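Local structure of colicin-B (Escherichia coli, 1RH1) at residues Lys98-Leu106 with Arg119-Arg127; Lys343-Asn354 with Phe501-Ile509. The protein kills Escherichia coli and closely related bacteria by forming a channel that depolarises the cytoplasmic membrane and dissipates cellular energy. All coordinates share one frame; numbering follows the deposited sequence.

Interaction 1: Lys98-Leu106 with Arg119-Arg127; sequences KVSAARTVL and RPAAVSFAR
F125 has CG between its backbone N and carbonyl carbon, chi1 64°, which carries the ring to V99, and one face meets V99. V99 CG1 is anti to the backbone N (chi1 -168°); CG2, anti to the carbonyl carbon, is the methyl that meets the ring. This is a helix laid on a beta-sheet: helix 99-106 packs on strand 121-124 of an antiparallel sheet. The two axes run at 143° and come within 7.7 Å. V99 CG2 makes a CH-pi contact over the F125 face, 4.1 Å from the ring centroid and shifted toward the rim. The two side chains lie side by side and point the same way.

V123 is the centre of the contact. It points at the helix, and its two methyls meet V105 and L106, with CG2 against both. CG2 meets V105 CG1 at 3.7 Å, and the two valines cross at about a right angle. The same CG2 touches L106 CB at 4.0 Å, where the two side chains slide past each other in opposite directions. A102 is small, and its CB reaches F125 CB at 3.9 Å. No hydrogen bond joins the segments.

F125 and A126 both face M182 in a classic beta bulge, where the chain turns a corner. The strand's backbone bonds go to G186 and I184 on one neighbour and V255 on another. L171 of strand 169-176 touches both V99 and F125. The end of the L106 side chain comes nearer to the strand's start, and its CD2 meets A121 CB at 3.7 Å.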
loop_
_atom_site.group_PDB
_atom_site.type_symbol
_atom_site.label_atom_id
_atom_site.label_comp_id
_atom_site.label_asym_id
_atom_site.label_seq_id
_atom_site.Cartn_x
_atom_site.Cartn_y
_atom_site.Cartn_z
ATOM N N LYS A 98 9.860 27.958 0.462
ATOM C CA LYS A 98 9.510 27.328 -0.809
ATOM C C LYS A 98 8.372 26.301 -0.792
ATOM O O LYS A 98 7.972 25.794 -1.856
ATOM C CB LYS A 98 10.810 26.725 -1.374
ATOM C CG LYS A 98 10.845 26.374 -2.883
ATOM C CD LYS A 98 10.519 27.539 -3.835
ATOM C CE LYS A 98 11.464 28.757 -3.824
ATOM N NZ LYS A 98 10.920 29.870 -4.597
ATOM N N VAL A 99 7.779 26.038 0.392
ATOM C CA VAL A 99 6.727 25.031 0.514
ATOM C C VAL A 99 5.437 25.464 -0.124
ATOM O O VAL A 99 4.798 24.679 -0.799
ATOM C CB VAL A 99 6.419 24.691 1.956
ATOM C CG1 VAL A 99 5.562 23.442 1.975
ATOM C CG2 VAL A 99 7.695 24.429 2.723
ATOM N N SER A 100 5.058 26.718 0.041
ATOM C CA SER A 100 3.838 27.251 -0.512
ATOM C C SER A 100 3.758 27.112 -2.028
ATOM O O SER A 100 2.669 26.902 -2.557
ATOM C CB SER A 100 3.773 28.687 -0.057
ATOM O OG SER A 100 2.626 29.393 -0.506
ATOM N N ALA A 101 4.899 27.172 -2.725
ATOM C CA ALA A 101 4.939 26.968 -4.171
ATOM C C ALA A 101 4.775 25.494 -4.519
ATOM O O ALA A 101 4.011 25.171 -5.428
ATOM C CB ALA A 101 6.255 27.426 -4.747
ATOM N N ALA A 102 5.463 24.575 -3.822
ATOM C CA ALA A 102 5.312 23.145 -4.030
ATOM C C ALA A 102 3.904 22.679 -3.690
ATOM O O ALA A 102 3.407 21.713 -4.260
ATOM C CB ALA A 102 6.262 22.386 -3.142
ATOM N N ARG A 103 3.219 23.354 -2.762
ATOM C CA ARG A 103 1.889 22.976 -2.348
ATOM C C ARG A 103 0.935 23.321 -3.454
ATOM O O ARG A 103 0.046 22.528 -3.759
ATOM C CB ARG A 103 1.546 23.716 -1.111
ATOM C CG ARG A 103 0.180 23.397 -0.536
ATOM C CD ARG A 103 0.087 23.842 0.926
ATOM N NE ARG A 103 0.729 25.125 1.180
ATOM C CZ ARG A 103 1.653 25.295 2.142
ATOM N NH1 ARG A 103 2.067 24.307 2.958
ATOM N NH2 ARG A 103 2.184 26.509 2.272
ATOM N N THR A 104 1.151 24.480 -4.087
ATOM C CA THR A 104 0.326 24.899 -5.203
ATOM C C THR A 104 0.407 23.890 -6.324
ATOM O O THR A 104 -0.640 23.555 -6.852
ATOM C CB THR A 104 0.772 26.234 -5.708
ATOM O OG1 THR A 104 0.552 27.155 -4.666
ATOM C CG2 THR A 104 -0.002 26.678 -6.898
ATOM N N VAL A 105 1.578 23.360 -6.689
ATOM C CA VAL A 105 1.675 22.325 -7.710
ATOM C C VAL A 105 1.027 21.036 -7.225
ATOM O O VAL A 105 0.367 20.359 -8.016
ATOM C CB VAL A 105 3.150 22.102 -8.049
ATOM C CG1 VAL A 105 3.362 20.950 -9.003
ATOM C CG2 VAL A 105 3.653 23.375 -8.698
ATOM N N LEU A 106 1.145 20.695 -5.928
ATOM C CA LEU A 106 0.533 19.484 -5.410
ATOM C C LEU A 106 -0.965 19.596 -5.522
ATOM O O LEU A 106 -1.536 18.713 -6.143
ATOM C CB LEU A 106 0.828 19.256 -3.974
ATOM C CG LEU A 106 1.160 17.875 -3.510
ATOM C CD1 LEU A 106 0.760 17.840 -2.075
ATOM C CD2 LEU A 106 0.410 16.783 -4.203
ATOM N N ARG A 119 -1.878 5.925 -2.980
ATOM C CA ARG A 119 -0.541 6.280 -2.615
ATOM C C ARG A 119 -0.398 7.768 -2.769
ATOM O O ARG A 119 -0.874 8.326 -3.765
ATOM C CB ARG A 119 0.443 5.584 -3.515
ATOM C CG ARG A 119 0.849 4.258 -2.908
ATOM C CD ARG A 119 2.083 3.650 -3.567
ATOM N NE ARG A 119 3.148 4.631 -3.596
ATOM C CZ ARG A 119 4.051 4.776 -2.635
ATOM N NH1 ARG A 119 4.087 4.016 -1.538
ATOM N NH2 ARG A 119 4.883 5.787 -2.780
ATOM N N PRO A 120 0.284 8.437 -1.822
ATOM C CA PRO A 120 0.335 9.876 -1.731
ATOM C C PRO A 120 0.971 10.491 -2.974
ATOM O O PRO A 120 1.480 9.764 -3.828
ATOM C CB PRO A 120 1.083 10.087 -0.456
ATOM C CG PRO A 120 2.108 9.021 -0.499
ATOM C CD PRO A 120 1.268 7.857 -0.928
ATOM N N ALA A 121 0.869 11.802 -3.152
ATOM C CA ALA A 121 1.456 12.470 -4.295
ATOM C C ALA A 121 2.489 13.442 -3.749
ATOM O O ALA A 121 2.342 13.951 -2.632
ATOM C CB ALA A 121 0.401 13.231 -5.049
ATOM N N ALA A 122 3.543 13.740 -4.510
ATOM C CA ALA A 122 4.598 14.565 -3.979
ATOM C C ALA A 122 5.100 15.594 -4.944
ATOM O O ALA A 122 5.100 15.361 -6.144
ATOM C CB ALA A 122 5.771 13.700 -3.584
ATOM N N VAL A 123 5.500 16.743 -4.407
ATOM C CA VAL A 123 6.177 17.762 -5.169
ATOM C C VAL A 123 7.372 18.312 -4.366
ATOM O O VAL A 123 7.215 18.778 -3.245
ATOM C CB VAL A 123 5.181 18.897 -5.519
ATOM C CG1 VAL A 123 5.918 19.918 -6.384
ATOM C CG2 VAL A 123 3.989 18.411 -6.354
ATOM N N SER A 124 8.608 18.295 -4.875
ATOM C CA SER A 124 9.782 18.796 -4.162
ATOM C C SER A 124 9.857 20.297 -3.898
ATOM O O SER A 124 9.444 21.062 -4.761
ATOM C CB SER A 124 11.052 18.404 -4.924
ATOM O OG SER A 124 11.069 18.978 -6.225
ATOM N N PHE A 125 10.387 20.730 -2.742
ATOM C CA PHE A 125 10.616 22.139 -2.494
ATOM C C PHE A 125 12.105 22.499 -2.239
ATOM O O PHE A 125 12.532 23.661 -2.305
ATOM C CB PHE A 125 9.684 22.560 -1.338
ATOM C CG PHE A 125 9.845 21.961 0.045
ATOM C CD1 PHE A 125 10.723 22.544 0.958
ATOM C CD2 PHE A 125 9.127 20.827 0.403
ATOM C CE1 PHE A 125 10.884 21.985 2.215
ATOM C CE2 PHE A 125 9.297 20.279 1.661
ATOM C CZ PHE A 125 10.176 20.857 2.559
ATOM N N ALA A 126 12.960 21.487 -2.003
ATOM C CA ALA A 126 14.413 21.640 -1.869
ATOM C C ALA A 126 15.090 20.343 -2.242
ATOM O O ALA A 126 14.582 19.264 -1.936
ATOM C CB ALA A 126 14.862 21.917 -0.470
ATOM N N ARG A 127 16.229 20.505 -2.934
ATOM C CA ARG A 127 17.115 19.447 -3.439
ATOM C C ARG A 127 18.365 19.364 -2.584
ATOM O O ARG A 127 18.989 20.378 -2.295
ATOM C CB ARG A 127 17.545 19.740 -4.872
ATOM C CG ARG A 127 18.382 18.652 -5.544
ATOM C CD ARG A 127 18.720 18.978 -6.989
ATOM N NE ARG A 127 19.447 20.236 -7.063
ATOM C CZ ARG A 127 20.782 20.301 -7.165
ATOM N NH1 ARG A 127 21.528 19.196 -7.221
ATOM N NH2 ARG A 127 21.399 21.487 -7.128
#

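Interaction 2: Lys343-Asn354 with Phe501-Ile509; sequences KYKALSREIAEN and FVDELNHKI
L347 and F501 interlock in knobs-into-holes fashion between two antiparallel helices, whose axes run at 178° and 10.8 Å apart. L347 has CG anti to its backbone N, which aims the side chain into the hole formed by F501, E504, L505 and I509. Its two methyls divide the work. CD1 meets F501 CD1 at 3.8 Å and also touches E504 CB. CD2 meets L505 CD1 at 3.4 Å, the two leucines crossing at about a right angle, and reaches I509 CD1.

F501 is the return knob. Its ring lies among L347, E350, I351 and N354. With CG anti to the carbonyl carbon, chi1 -58°, the ring extends to the other helix although its CB does not point there. I351 CG1 sits over the centre of one ring face, 4.0 Å from the centroid, in a CH-pi contact. E350 CB comes to F501 CE1 at 3.8 Å. The N354 amide stands at the ring edge, its plane 86° from the ring.

I509 sends CD1 to the backbone and ring of Y344, 4.0 Å from CD1 of that ring. L505 CD1 approaches the same ring at its edge.

K343 has a folded chain that brings NZ to K508 O for a 2.9 Å hydrogen bond. NZ sits above the carbonyl plane. K343 CE packs on K508 CB.

The pair belongs to the helical pore-forming domain. Helix 479-495 touches Y344, I351 and L505, and Y344 OH bonds to G486 O there. Helix 291-340 covers Y344 and A352. On the other helix, V502 and N506 touch helix 366-376.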
loop_
_atom_site.group_PDB
_atom_site.type_symbol
_atom_site.label_atom_id
_atom_site.label_comp_id
_atom_site.label_asym_id
_atom_site.label_seq_id
_atom_site.Cartn_x
_atom_site.Cartn_y
_atom_site.Cartn_z
ATOM N N LYS A 343 -34.215 -24.226 -7.582
ATOM C CA LYS A 343 -33.318 -24.796 -6.586
ATOM C C LYS A 343 -31.923 -24.959 -7.229
ATOM O O LYS A 343 -30.872 -24.875 -6.571
ATOM C CB LYS A 343 -33.915 -26.121 -6.144
ATOM C CG LYS A 343 -33.893 -26.305 -4.628
ATOM C CD LYS A 343 -35.052 -27.151 -4.071
ATOM C CE LYS A 343 -35.042 -28.646 -4.438
ATOM N NZ LYS A 343 -35.268 -28.948 -5.850
ATOM N N TYR A 344 -31.938 -25.149 -8.565
ATOM C CA TYR A 344 -30.735 -25.160 -9.366
ATOM C C TYR A 344 -30.253 -23.721 -9.416
ATOM O O TYR A 344 -29.094 -23.530 -9.079
ATOM C CB TYR A 344 -30.991 -25.649 -10.787
ATOM C CG TYR A 344 -29.692 -25.660 -11.580
ATOM C CD1 TYR A 344 -28.794 -26.707 -11.398
ATOM C CD2 TYR A 344 -29.367 -24.597 -12.432
ATOM C CE1 TYR A 344 -27.563 -26.696 -12.057
ATOM C CE2 TYR A 344 -28.137 -24.579 -13.085
ATOM C CZ TYR A 344 -27.248 -25.632 -12.888
ATOM O OH TYR A 344 -26.028 -25.621 -13.517
ATOM N N LYS A 345 -31.040 -22.703 -9.798
ATOM C CA LYS A 345 -30.602 -21.301 -9.798
ATOM C C LYS A 345 -29.882 -20.800 -8.534
ATOM O O LYS A 345 -28.899 -20.051 -8.588
ATOM C CB LYS A 345 -31.782 -20.351 -10.002
ATOM C CG LYS A 345 -32.416 -20.309 -11.364
ATOM C CD LYS A 345 -33.227 -19.031 -11.450
ATOM C CE LYS A 345 -33.770 -18.843 -12.870
ATOM N NZ LYS A 345 -34.753 -19.858 -13.217
ATOM N N ALA A 346 -30.403 -21.240 -7.379
ATOM C CA ALA A 346 -29.909 -20.873 -6.058
ATOM C C ALA A 346 -28.526 -21.386 -5.732
ATOM O O ALA A 346 -27.745 -20.713 -5.050
ATOM C CB ALA A 346 -30.841 -21.400 -5.001
ATOM N N LEU A 347 -28.282 -22.626 -6.208
ATOM C CA LEU A 347 -26.963 -23.245 -6.134
ATOM C C LEU A 347 -26.010 -22.404 -6.978
ATOM O O LEU A 347 -25.018 -21.958 -6.429
ATOM C CB LEU A 347 -27.020 -24.670 -6.664
ATOM C CG LEU A 347 -25.725 -25.444 -6.804
ATOM C CD1 LEU A 347 -25.133 -25.818 -5.467
ATOM C CD2 LEU A 347 -26.038 -26.704 -7.545
ATOM N N SER A 348 -26.252 -22.103 -8.257
ATOM C CA SER A 348 -25.389 -21.218 -9.016
ATOM C C SER A 348 -25.103 -19.911 -8.303
ATOM O O SER A 348 -23.937 -19.522 -8.337
ATOM C CB SER A 348 -25.998 -20.901 -10.356
ATOM O OG SER A 348 -25.931 -22.095 -11.119
ATOM N N ARG A 349 -26.066 -19.274 -7.588
ATOM C CA ARG A 349 -25.779 -18.059 -6.815
ATOM C C ARG A 349 -24.637 -18.402 -5.869
ATOM O O ARG A 349 -23.612 -17.733 -5.927
ATOM C CB ARG A 349 -26.915 -17.563 -5.901
ATOM C CG ARG A 349 -28.338 -17.355 -6.407
ATOM C CD ARG A 349 -28.527 -16.307 -7.497
ATOM N NE ARG A 349 -28.916 -16.913 -8.777
ATOM C CZ ARG A 349 -30.103 -16.738 -9.395
ATOM N NH1 ARG A 349 -31.078 -15.971 -8.885
ATOM N NH2 ARG A 349 -30.311 -17.334 -10.571
ATOM N N GLU A 350 -24.790 -19.494 -5.094
ATOM C CA GLU A 350 -23.752 -20.013 -4.199
ATOM C C GLU A 350 -22.408 -20.303 -4.867
ATOM O O GLU A 350 -21.389 -19.855 -4.343
ATOM C CB GLU A 350 -24.190 -21.309 -3.533
ATOM C CG GLU A 350 -25.213 -21.221 -2.428
ATOM C CD GLU A 350 -24.628 -20.751 -1.106
ATOM O OE1 GLU A 350 -24.728 -19.560 -0.789
ATOM O OE2 GLU A 350 -24.068 -21.588 -0.392
ATOM N N ILE A 351 -22.325 -21.006 -6.011
ATOM C CA ILE A 351 -21.033 -21.273 -6.620
ATOM C C ILE A 351 -20.435 -19.961 -7.076
ATOM O O ILE A 351 -19.284 -19.681 -6.749
ATOM C CB ILE A 351 -21.172 -22.242 -7.799
ATOM C CG1 ILE A 351 -21.645 -23.586 -7.280
ATOM C CG2 ILE A 351 -19.843 -22.429 -8.482
ATOM C CD1 ILE A 351 -21.565 -24.782 -8.252
ATOM N N ALA A 352 -21.210 -19.107 -7.739
ATOM C CA ALA A 352 -20.709 -17.807 -8.115
ATOM C C ALA A 352 -20.318 -16.968 -6.909
ATOM O O ALA A 352 -19.306 -16.286 -6.988
ATOM C CB ALA A 352 -21.750 -17.073 -8.880
ATOM N N GLU A 353 -21.040 -17.011 -5.775
ATOM C CA GLU A 353 -20.684 -16.268 -4.556
ATOM C C GLU A 353 -19.320 -16.746 -4.075
ATOM O O GLU A 353 -18.395 -15.955 -3.874
ATOM C CB GLU A 353 -21.707 -16.497 -3.433
ATOM C CG GLU A 353 -23.009 -15.674 -3.549
ATOM C CD GLU A 353 -24.230 -16.101 -2.696
ATOM O OE1 GLU A 353 -24.066 -16.611 -1.573
ATOM O OE2 GLU A 353 -25.366 -15.910 -3.168
ATOM N N ASN A 354 -19.164 -18.068 -3.978
ATOM C CA ASN A 354 -17.908 -18.671 -3.592
ATOM C C ASN A 354 -16.722 -18.367 -4.491
ATOM O O ASN A 354 -15.589 -18.254 -4.018
ATOM C CB ASN A 354 -18.102 -20.156 -3.520
ATOM C CG ASN A 354 -18.501 -20.571 -2.127
ATOM O OD1 ASN A 354 -19.588 -20.262 -1.640
ATOM N ND2 ASN A 354 -17.577 -21.274 -1.471
ATOM N N PHE A 501 -21.911 -28.365 -2.536
ATOM C CA PHE A 501 -22.397 -28.197 -3.893
ATOM C C PHE A 501 -22.705 -29.492 -4.618
ATOM O O PHE A 501 -23.690 -29.544 -5.350
ATOM C CB PHE A 501 -21.365 -27.394 -4.670
ATOM C CG PHE A 501 -21.065 -26.023 -4.072
ATOM C CD1 PHE A 501 -22.031 -25.325 -3.338
ATOM C CD2 PHE A 501 -19.807 -25.454 -4.282
ATOM C CE1 PHE A 501 -21.730 -24.066 -2.824
ATOM C CE2 PHE A 501 -19.525 -24.192 -3.761
ATOM C CZ PHE A 501 -20.482 -23.493 -3.030
ATOM N N VAL A 502 -21.934 -30.564 -4.406
ATOM C CA VAL A 502 -22.252 -31.809 -5.083
ATOM C C VAL A 502 -23.245 -32.638 -4.273
ATOM O O VAL A 502 -23.859 -33.563 -4.809
ATOM C CB VAL A 502 -20.932 -32.549 -5.359
ATOM C CG1 VAL A 502 -21.112 -33.884 -6.073
ATOM C CG2 VAL A 502 -20.151 -31.682 -6.327
ATOM N N ASP A 503 -23.458 -32.355 -2.982
ATOM C CA ASP A 503 -24.565 -32.985 -2.284
ATOM C C ASP A 503 -25.884 -32.315 -2.661
ATOM O O ASP A 503 -26.841 -33.059 -2.847
ATOM C CB ASP A 503 -24.338 -32.911 -0.786
ATOM C CG ASP A 503 -23.386 -33.988 -0.254
ATOM O OD1 ASP A 503 -22.981 -34.884 -1.004
ATOM O OD2 ASP A 503 -23.054 -33.944 0.937
ATOM N N GLU A 504 -25.992 -30.977 -2.857
ATOM C CA GLU A 504 -27.230 -30.291 -3.260
ATOM C C GLU A 504 -27.785 -30.800 -4.573
ATOM O O GLU A 504 -28.984 -30.924 -4.739
ATOM C CB GLU A 504 -27.041 -28.789 -3.454
ATOM C CG GLU A 504 -27.418 -27.851 -2.302
ATOM C CD GLU A 504 -26.411 -27.621 -1.160
ATOM O OE1 GLU A 504 -26.401 -28.415 -0.206
ATOM O OE2 GLU A 504 -25.667 -26.628 -1.214
ATOM N N LEU A 505 -26.892 -31.092 -5.513
ATOM C CA LEU A 505 -27.206 -31.620 -6.824
ATOM C C LEU A 505 -27.882 -32.980 -6.743
ATOM O O LEU A 505 -29.035 -33.120 -7.146
ATOM C CB LEU A 505 -25.916 -31.729 -7.625
ATOM C CG LEU A 505 -25.582 -30.803 -8.791
ATOM C CD1 LEU A 505 -26.606 -29.725 -8.940
ATOM C CD2 LEU A 505 -24.220 -30.191 -8.544
ATOM N N ASN A 506 -27.183 -33.994 -6.219
ATOM C CA ASN A 506 -27.738 -35.331 -6.069
ATOM C C ASN A 506 -29.012 -35.416 -5.243
ATOM O O ASN A 506 -30.022 -35.936 -5.706
ATOM C CB ASN A 506 -26.712 -36.268 -5.429
ATOM C CG ASN A 506 -25.737 -36.922 -6.390
ATOM O OD1 ASN A 506 -25.789 -36.745 -7.609
ATOM N ND2 ASN A 506 -24.825 -37.718 -5.834
ATOM N N HIS A 507 -29.000 -34.864 -4.034
ATOM C CA HIS A 507 -30.101 -35.043 -3.104
ATOM C C HIS A 507 -31.311 -34.147 -3.340
ATOM O O HIS A 507 -32.442 -34.573 -3.084
ATOM C CB HIS A 507 -29.554 -34.875 -1.644
ATOM C CG HIS A 507 -28.707 -36.036 -1.058
ATOM N ND1 HIS A 507 -28.788 -37.360 -1.273
ATOM C CD2 HIS A 507 -27.693 -35.858 -0.133
ATOM C CE1 HIS A 507 -27.884 -37.953 -0.526
ATOM N NE2 HIS A 507 -27.225 -37.048 0.161
ATOM N N LYS A 508 -31.141 -32.929 -3.850
ATOM C CA LYS A 508 -32.302 -32.098 -4.093
ATOM C C LYS A 508 -32.630 -31.824 -5.555
ATOM O O LYS A 508 -33.779 -31.485 -5.858
ATOM C CB LYS A 508 -32.138 -30.768 -3.412
ATOM C CG LYS A 508 -31.999 -30.855 -1.908
ATOM C CD LYS A 508 -31.983 -29.436 -1.304
ATOM C CE LYS A 508 -30.915 -28.474 -1.881
ATOM N NZ LYS A 508 -30.968 -27.178 -1.219
ATOM N N ILE A 509 -31.680 -31.986 -6.496
ATOM C CA ILE A 509 -31.897 -31.569 -7.884
ATOM C C ILE A 509 -32.123 -32.667 -8.909
ATOM O O ILE A 509 -33.026 -32.519 -9.727
ATOM C CB ILE A 509 -30.696 -30.664 -8.351
ATOM C CG1 ILE A 509 -30.525 -29.468 -7.404
ATOM C CG2 ILE A 509 -30.948 -30.180 -9.775
ATOM C CD1 ILE A 509 -29.660 -28.291 -7.879
#

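Interactions 1 and 2 lie on opposite sides of the chain's centre, with nearest atoms about 27 Å apart. They share no helix or strand. Interaction 1 joins a helix to a sheet in the N-terminal part of the chain. It is a buried contact of aliphatic groups and one aromatic ring, and no hydrogen bond crosses it. Interaction 2 joins two helices of the pore-forming domain, far apart in sequence. It is partly buried: leucine, isoleucine, phenylalanine and tyrosine fill the buried side, while K343, K508 and E350 lie at the rim. Its one crossing hydrogen bond lies at that rim. Each has an aliphatic carbon over a phenylalanine face.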